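Local atomic coordinates of YciF Bacterial Stress Response Protein (Salmonella enterica subsp. enterica serovar Typhimurium, PDB entry 4ERU), a protein that is of unknown function but is named as a bacterial stress-response protein, folds as a ferritin-like helix bundle and binds a pair of magnesium ions. Residues Ser22-Leu27 with Ala118-Leu123; Gln55-Arg60 with Leu143-Gln148. All coordinates share one frame; numbering follows the deposited sequence.

Interaction 1 (Ser22-Leu27 with Ala118-Leu123); sequences SAEKQL and ASYGTL. With MG (magnesium ion), chain E.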
ATOM      1  N   SER A  22     -12.062   6.218   7.764  1.00 42.06           N
ATOM      2  CA  SER A  22     -12.683   4.889   7.718  1.00 44.09           C
ATOM      3  C   SER A  22     -11.677   3.732   7.809  1.00 44.45           C
ATOM      4  O   SER A  22     -11.908   2.737   8.521  1.00 44.57           O
ATOM      5  CB  SER A  22     -13.516   4.728   6.451  1.00 43.25           C
ATOM      6  OG  SER A  22     -13.836   3.353   6.292  1.00 45.86           O
ATOM      7  N   ALA A  23     -10.565   3.858   7.083  1.00 42.12           N
ATOM      8  CA  ALA A  23      -9.510   2.833   7.100  1.00 39.04           C
ATOM      9  C   ALA A  23      -9.003   2.630   8.531  1.00 42.36           C
ATOM     10  O   ALA A  23      -8.833   1.486   8.981  1.00 43.93           O
ATOM     11  CB  ALA A  23      -8.315   3.258   6.177  1.00 38.46           C
ATOM     12  N   GLU A  24      -8.763   3.734   9.251  1.00 39.03           N
ATOM     13  CA  GLU A  24      -8.251   3.616  10.609  1.00 40.36           C
ATOM     14  C   GLU A  24      -9.273   2.962  11.538  1.00 41.56           C
ATOM     15  O   GLU A  24      -8.906   2.101  12.345  1.00 40.13           O
ATOM     16  CB  GLU A  24      -7.836   4.965  11.168  1.00 47.13           C
ATOM     17  CG  GLU A  24      -6.782   5.726  10.359  1.00 49.38           C
ATOM     18  CD  GLU A  24      -5.346   5.295  10.574  1.00 48.78           C
ATOM     19  OE1 GLU A  24      -4.449   6.186  10.576  1.00 50.76           O
ATOM     20  OE2 GLU A  24      -5.072   4.090  10.716  1.00 49.11           O
ATOM     21  N   LYS A  25     -10.542   3.351  11.413  1.00 41.02           N
ATOM     22  CA  LYS A  25     -11.605   2.768  12.267  1.00 41.53           C
ATOM     23  C   LYS A  25     -11.746   1.257  12.023  1.00 42.99           C
ATOM     24  O   LYS A  25     -11.842   0.470  12.965  1.00 43.04           O
ATOM     25  CB  LYS A  25     -12.943   3.468  12.036  1.00 36.96           C
ATOM     26  CG  LYS A  25     -12.951   4.912  12.561  1.00 45.19           C
ATOM     27  CD  LYS A  25     -14.378   5.540  12.628  1.00 57.00           C
ATOM     28  CE  LYS A  25     -15.115   5.501  11.283  1.00 61.04           C
ATOM     29  NZ  LYS A  25     -16.388   6.336  11.318  1.00 70.77           N
ATOM     30  N   GLN A  26     -11.768   0.868  10.749  1.00 38.17           N
ATOM     31  CA  GLN A  26     -11.763  -0.536  10.376  1.00 39.30           C
ATOM     32  C   GLN A  26     -10.577  -1.295  10.923  1.00 40.50           C
ATOM     33  O   GLN A  26     -10.749  -2.398  11.423  1.00 38.19           O
ATOM     34  CB  GLN A  26     -11.763  -0.714   8.878  1.00 40.10           C
ATOM     35  CG  GLN A  26     -13.046  -0.359   8.206  1.00 40.80           C
ATOM     36  CD  GLN A  26     -12.889  -0.563   6.705  1.00 45.66           C
ATOM     37  OE1 GLN A  26     -12.749  -1.704   6.245  1.00 47.47           O
ATOM     38  NE2 GLN A  26     -12.849   0.543   5.942  1.00 43.22           N
ATOM     39  N   LEU A  27      -9.384  -0.708  10.825  1.00 39.81           N
ATOM     40  CA  LEU A  27      -8.195  -1.354  11.322  1.00 40.68           C
ATOM     41  C   LEU A  27      -8.278  -1.645  12.838  1.00 40.84           C
ATOM     42  O   LEU A  27      -7.899  -2.748  13.260  1.00 42.52           O
ATOM     43  CB  LEU A  27      -6.950  -0.538  10.945  1.00 42.45           C
ATOM     44  CG  LEU A  27      -5.594  -1.154  11.278  1.00 46.83           C
ATOM     45  CD1 LEU A  27      -5.423  -2.587  10.659  1.00 41.49           C
ATOM     46  CD2 LEU A  27      -4.490  -0.186  10.802  1.00 43.04           C
ATOM     47  N   ALA A 118       1.187   5.750   2.018  1.00 38.18           N
ATOM     48  CA  ALA A 118       0.830   6.471   0.818  1.00 39.29           C
ATOM     49  C   ALA A 118      -0.248   7.547   1.082  1.00 39.87           C
ATOM     50  O   ALA A 118      -0.069   8.706   0.686  1.00 39.83           O
ATOM     51  CB  ALA A 118       0.403   5.522  -0.297  1.00 36.71           C
ATOM     52  N   SER A 119      -1.339   7.166   1.749  1.00 40.09           N
ATOM     53  CA  SER A 119      -2.463   8.073   2.033  1.00 40.14           C
ATOM     54  C   SER A 119      -2.051   9.312   2.825  1.00 40.12           C
ATOM     55  O   SER A 119      -2.432  10.442   2.486  1.00 40.64           O
ATOM     56  CB  SER A 119      -3.569   7.359   2.842  1.00 44.16           C
ATOM     57  OG  SER A 119      -4.044   6.201   2.165  1.00 46.39           O
ATOM     58  N   TYR A 120      -1.300   9.099   3.894  1.00 37.77           N
ATOM     59  CA  TYR A 120      -0.834  10.217   4.714  1.00 40.86           C
ATOM     60  C   TYR A 120       0.168  11.133   4.034  1.00 42.56           C
ATOM     61  O   TYR A 120       0.176  12.358   4.299  1.00 44.00           O
ATOM     62  CB  TYR A 120      -0.301   9.732   6.054  1.00 36.84           C
ATOM     63  CG  TYR A 120      -1.427   9.423   7.047  1.00 38.35           C
ATOM     64  CD1 TYR A 120      -2.097  10.449   7.729  1.00 40.98           C
ATOM     65  CD2 TYR A 120      -1.795   8.113   7.331  1.00 38.99           C
ATOM     66  CE1 TYR A 120      -3.137  10.159   8.654  1.00 40.65           C
ATOM     67  CE2 TYR A 120      -2.824   7.825   8.238  1.00 39.81           C
ATOM     68  CZ  TYR A 120      -3.483   8.852   8.910  1.00 42.32           C
ATOM     69  OH  TYR A 120      -4.501   8.556   9.845  1.00 43.91           O
ATOM     70  N   GLY A 121       1.004  10.553   3.187  1.00 39.37           N
ATOM     71  CA  GLY A 121       1.957  11.326   2.379  1.00 40.92           C
ATOM     72  C   GLY A 121       1.186  12.255   1.457  1.00 39.73           C
ATOM     73  O   GLY A 121       1.521  13.421   1.357  1.00 43.58           O
ATOM     74  N   THR A 122       0.135  11.749   0.813  1.00 42.19           N
ATOM     75  CA  THR A 122      -0.694  12.593  -0.041  1.00 40.80           C
ATOM     76  C   THR A 122      -1.428  13.687   0.765  1.00 40.02           C
ATOM     77  O   THR A 122      -1.436  14.850   0.362  1.00 44.51           O
ATOM     78  CB  THR A 122      -1.740  11.763  -0.849  1.00 38.24           C
ATOM     79  OG1 THR A 122      -1.055  10.909  -1.768  1.00 43.37           O
ATOM     80  CG2 THR A 122      -2.653  12.687  -1.644  1.00 38.76           C
ATOM     81  N   LEU A 123      -2.051  13.315   1.882  1.00 41.43           N
ATOM     82  CA  LEU A 123      -2.703  14.278   2.807  1.00 41.75           C
ATOM     83  C   LEU A 123      -1.763  15.399   3.296  1.00 43.76           C
ATOM     84  O   LEU A 123      -2.164  16.567   3.356  1.00 43.90           O
ATOM     85  CB  LEU A 123      -3.340  13.534   3.986  1.00 40.08           C
ATOM     86  CG  LEU A 123      -4.600  12.743   3.595  1.00 41.26           C
ATOM     87  CD1 LEU A 123      -5.106  11.777   4.691  1.00 42.15           C
ATOM     88  CD2 LEU A 123      -5.744  13.706   3.163  1.00 40.29           C
TER
HETATM   89 MG    MG E 203      -2.743   4.670  11.111  0.68 36.59          MG
HETATM   90  O   HOH W   1      -2.557   2.660  11.862  1.00 45.45           O
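Glu24 and Tyr120 meet from helical turns that run in broadly opposite senses, their CA atoms 11.6 Å apart, so only long side chains bridge the gap. Both leave their helices with CG anti to the carbonyl carbon, and they approach from opposite directions. The Glu24 chain bends at its second torsion (chi2 -81°), which swings the carboxylate round to serve a metal and a phenol together. Tyr120 OH donates to Glu24 OE1 in a very short hydrogen bond of 2.5 Å, a length to be read with caution. The acceptor lies at the edge of the Tyr120 ring, in its plane, and the carboxylate is turned 49° from that ring. The same OE1 binds the chain E magnesium ion at 2.3 Å, while Glu24 OE2 binds it at 2.4 Å, so the carboxylate chelates the ion through both oxygens. Tyr120 is thus a second-shell residue: its hydroxyl touches a metal ligand and probably adds to what the metal does in setting the carboxylate's orientation. Water 1 lies 2.1 Å from this magnesium ion, and Gln57 and Glu146 complete the ligand set. Such a buried carboxylate reaching a metal inside a bundle of long helices suits the ferritin-like fold. Within the bundle, Glu24 lies against Thr54 of helix 41-66. Tyr120 packs on Ile61 of that helix and on Leu139 and Thr142 of helix 133-159, while Ser119 and Thr122 face Lys111 and Ala107 of the second subunit.

Interaction 2 (Gln55-Arg60 with Leu143-Gln148); sequences QGQIER and LDEEKQ. With MG (magnesium ion), chain E; MG (magnesium ion), chain D.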
ATOM      1  N   GLN A  55      -5.445   4.369  17.581  1.00 43.47           N
ATOM      2  CA  GLN A  55      -6.396   5.138  18.371  1.00 42.61           C
ATOM      3  C   GLN A  55      -5.984   6.617  18.410  1.00 47.31           C
ATOM      4  O   GLN A  55      -6.803   7.487  18.135  1.00 49.51           O
ATOM      5  CB  GLN A  55      -6.499   4.574  19.786  1.00 44.98           C
ATOM      6  CG  GLN A  55      -7.142   3.141  19.905  1.00 45.50           C
ATOM      7  CD  GLN A  55      -8.652   3.165  19.658  1.00 46.03           C
ATOM      8  OE1 GLN A  55      -9.093   3.428  18.548  1.00 46.03           O
ATOM      9  NE2 GLN A  55      -9.438   2.889  20.686  1.00 41.03           N
ATOM     10  N   GLY A  56      -4.717   6.896  18.750  1.00 45.14           N
ATOM     11  CA  GLY A  56      -4.208   8.259  18.788  1.00 44.55           C
ATOM     12  C   GLY A  56      -4.232   8.923  17.413  1.00 42.79           C
ATOM     13  O   GLY A  56      -4.431  10.137  17.299  1.00 44.89           O
ATOM     14  N   GLN A  57      -4.062   8.120  16.367  1.00 38.60           N
ATOM     15  CA  GLN A  57      -4.104   8.637  15.010  1.00 39.27           C
ATOM     16  C   GLN A  57      -5.516   9.047  14.599  1.00 40.27           C
ATOM     17  O   GLN A  57      -5.697  10.017  13.871  1.00 38.75           O
ATOM     18  CB  GLN A  57      -3.496   7.638  14.033  1.00 39.21           C
ATOM     19  CG  GLN A  57      -1.989   7.566  14.196  1.00 45.18           C
ATOM     20  CD  GLN A  57      -1.359   6.320  13.570  1.00 46.98           C
ATOM     21  OE1 GLN A  57      -2.055   5.446  13.032  1.00 44.24           O
ATOM     22  NE2 GLN A  57      -0.025   6.245  13.636  1.00 43.72           N
ATOM     23  N   ILE A  58      -6.519   8.317  15.081  1.00 41.65           N
ATOM     24  CA  ILE A  58      -7.896   8.739  14.838  1.00 41.79           C
ATOM     25  C   ILE A  58      -8.182  10.060  15.582  1.00 42.75           C
ATOM     26  O   ILE A  58      -8.850  10.957  15.041  1.00 47.46           O
ATOM     27  CB  ILE A  58      -8.887   7.626  15.216  1.00 42.02           C
ATOM     28  CG1 ILE A  58      -8.707   6.423  14.271  1.00 39.14           C
ATOM     29  CG2 ILE A  58     -10.331   8.145  15.217  1.00 43.44           C
ATOM     30  CD1 ILE A  58      -9.465   5.118  14.743  1.00 38.86           C
ATOM     31  N   GLU A  59      -7.683  10.185  16.808  0.51 43.12           N
ATOM     32  CA  GLU A  59      -7.852  11.428  17.551  0.51 44.84           C
ATOM     33  C   GLU A  59      -7.188  12.599  16.831  0.51 46.28           C
ATOM     34  O   GLU A  59      -7.725  13.705  16.834  0.51 48.78           O
ATOM     35  CB  GLU A  59      -7.339  11.305  18.991  0.51 49.17           C
ATOM     36  CG  GLU A  59      -7.142  12.663  19.681  0.51 57.12           C
ATOM     37  CD  GLU A  59      -8.443  13.398  19.920  0.51 62.00           C
ATOM     38  OE1 GLU A  59      -9.479  12.726  20.131  0.51 61.76           O
ATOM     39  OE2 GLU A  59      -8.434  14.647  19.883  0.51 68.63           O
ATOM     40  N   ARG A  60      -6.048  12.362  16.179  1.00 46.68           N
ATOM     41  CA  ARG A  60      -5.438  13.446  15.364  1.00 48.27           C
ATOM     42  C   ARG A  60      -6.364  13.885  14.231  1.00 45.34           C
ATOM     43  O   ARG A  60      -6.432  15.075  13.875  1.00 45.56           O
ATOM     44  CB  ARG A  60      -4.089  13.050  14.749  1.00 42.78           C
ATOM     45  CG  ARG A  60      -3.002  12.794  15.727  1.00 46.99           C
ATOM     46  CD  ARG A  60      -1.580  13.062  15.147  1.00 42.24           C
ATOM     47  NE  ARG A  60      -0.609  12.649  16.171  1.00 45.67           N
ATOM     48  CZ  ARG A  60      -0.011  11.458  16.217  1.00 45.72           C
ATOM     49  NH1 ARG A  60      -0.203  10.561  15.249  1.00 43.21           N
ATOM     50  NH2 ARG A  60       0.809  11.168  17.220  1.00 43.73           N
ATOM     51  N   LEU A 143       2.312  10.164   9.850  1.00 43.98           N
ATOM     52  CA  LEU A 143       3.092   9.595   8.771  1.00 45.11           C
ATOM     53  C   LEU A 143       4.405   8.992   9.292  1.00 49.42           C
ATOM     54  O   LEU A 143       4.781   7.846   8.946  1.00 49.07           O
ATOM     55  CB  LEU A 143       3.383  10.671   7.728  1.00 45.22           C
ATOM     56  CG  LEU A 143       4.251  10.285   6.526  1.00 46.33           C
ATOM     57  CD1 LEU A 143       3.640   9.119   5.743  1.00 43.18           C
ATOM     58  CD2 LEU A 143       4.439  11.501   5.617  1.00 47.42           C
ATOM     59  N   ASP A 144       5.082   9.767  10.136  1.00 48.95           N
ATOM     60  CA  ASP A 144       6.291   9.321  10.797  1.00 50.86           C
ATOM     61  C   ASP A 144       6.050   8.046  11.596  1.00 48.47           C
ATOM     62  O   ASP A 144       6.789   7.072  11.430  1.00 43.85           O
ATOM     63  CB  ASP A 144       6.854  10.438  11.695  1.00 61.09           C
ATOM     64  CG  ASP A 144       8.069   9.983  12.476  1.00 76.03           C
ATOM     65  OD1 ASP A 144       9.186  10.006  11.905  1.00 82.21           O
ATOM     66  OD2 ASP A 144       7.906   9.568  13.651  1.00 82.33           O
ATOM     67  N   GLU A 145       5.026   8.040  12.460  1.00 48.06           N
ATOM     68  CA  GLU A 145       4.630   6.805  13.168  1.00 46.17           C
ATOM     69  C   GLU A 145       4.350   5.612  12.225  1.00 47.10           C
ATOM     70  O   GLU A 145       4.729   4.479  12.516  1.00 47.85           O
ATOM     71  CB  GLU A 145       3.389   7.034  14.032  1.00 42.89           C
ATOM     72  CG  GLU A 145       3.677   7.799  15.318  1.00 48.47           C
ATOM     73  CD  GLU A 145       2.402   8.283  15.989  1.00 50.57           C
ATOM     74  OE1 GLU A 145       1.281   7.949  15.516  1.00 48.45           O
ATOM     75  OE2 GLU A 145       2.525   9.002  16.998  1.00 57.93           O
ATOM     76  N   GLU A 146       3.681   5.864  11.107  1.00 43.86           N
ATOM     77  CA  GLU A 146       3.323   4.769  10.210  1.00 43.67           C
ATOM     78  C   GLU A 146       4.614   4.165   9.626  1.00 44.47           C
ATOM     79  O   GLU A 146       4.765   2.944   9.532  1.00 40.27           O
ATOM     80  CB  GLU A 146       2.358   5.287   9.129  1.00 51.42           C
ATOM     81  CG  GLU A 146       1.141   4.404   8.850  1.00 60.94           C
ATOM     82  CD  GLU A 146       0.113   4.412   9.943  1.00 63.75           C
ATOM     83  OE1 GLU A 146       0.191   3.565  10.874  1.00 70.55           O
ATOM     84  OE2 GLU A 146      -0.818   5.227   9.850  1.00 64.35           O
ATOM     85  N   LYS A 147       5.573   5.017   9.280  1.00 46.14           N
ATOM     86  CA  LYS A 147       6.846   4.526   8.752  1.00 46.83           C
ATOM     87  C   LYS A 147       7.625   3.712   9.788  1.00 51.03           C
ATOM     88  O   LYS A 147       8.179   2.667   9.450  1.00 48.62           O
ATOM     89  CB  LYS A 147       7.698   5.661   8.188  1.00 48.21           C
ATOM     90  CG  LYS A 147       7.067   6.301   6.944  1.00 48.70           C
ATOM     91  CD  LYS A 147       7.846   7.559   6.495  1.00 52.49           C
ATOM     92  CE  LYS A 147       7.391   7.974   5.107  1.00 55.64           C
ATOM     93  NZ  LYS A 147       7.897   9.320   4.622  1.00 59.97           N
ATOM     94  N   GLN A 148       7.643   4.180  11.040  1.00 49.61           N
ATOM     95  CA  GLN A 148       8.220   3.415  12.169  1.00 48.02           C
ATOM     96  C   GLN A 148       7.537   2.085  12.417  1.00 48.34           C
ATOM     97  O   GLN A 148       8.189   1.109  12.776  1.00 43.17           O
ATOM     98  CB  GLN A 148       8.191   4.240  13.469  1.00 47.43           C
ATOM     99  CG  GLN A 148       9.044   5.508  13.355  1.00 56.50           C
ATOM    100  CD  GLN A 148      10.492   5.171  12.965  1.00 70.85           C
ATOM    101  OE1 GLN A 148      11.002   5.623  11.927  1.00 76.81           O
ATOM    102  NE2 GLN A 148      11.144   4.349  13.778  1.00 70.17           N
TER
HETATM  103 MG    MG E 203      -2.743   4.670  11.111  0.68 36.59          MG
HETATM  104 MG    MG D 202      -1.380   1.718  10.477  0.62 50.68          MG
HETATM  105  O   HOH W   1      -2.557   2.660  11.862  1.00 45.45           O
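Glu145 receives both Gln57 and Arg60 across two nearly antiparallel helical segments, whose axes approach to 11.5 Å at 159°. The ionic part is an end-on salt bridge: Arg60 NH1 donates to Glu145 OE1 and Arg60 NH2 to Glu145 OE2, the latter at 2.8 Å. Both carboxylate oxygens are met from above their plane, yet lie near the guanidinium plane, and the NH1 bond is almost straight (175°). An amide-to-carboxylate hydrogen bond runs from Gln57 NE2 to the anti lone pair of Glu145 OE1 (2.9 Å), giving that oxygen two donors and holding the amide nearly coplanar with the carboxylate. With NE2 so engaged, Gln57 OE1 is presented to the chain E magnesium ion at 2.2 Å. Glu146 supplies the other metal bonds made by these two segments. Its chain bends at chi2 (72°), and its carboxylate bridges the ions, Glu146 OE2 binding the chain E magnesium and OE1 the chain D magnesium at 2.5 Å. Water 1 also bridges them. His50, Glu113 and Glu116 join Glu146 at the chain D ion. A carboxylate-bridged metal pair within a helix bundle is characteristic of ferritin-like proteins with dinuclear metal centres; here both ions are magnesium.

How the interactions relate
From the N terminus, helix 9-37 supplies the first half of interaction 1 and helix 41-66 the first half of interaction 2. Helix 99-130 then closes the loop opened at 22-27, and helix 133-159 closes the one opened at 55-60. The segments alternate, so the loops cross, and the hairpin of helices 9-37 and 41-66 is joined to that of 99-130 and 133-159 by both contacts. Their centres lie 9 Å apart, and both share the chain E magnesium ion and water 1. Direct packing joins them: Glu24 CB rests 3.5 Å from Ile58 CG1, and Tyr120 CE2 lies 3.7 Å from Glu146 OE2. Together they unite all four long helices around one metal centre.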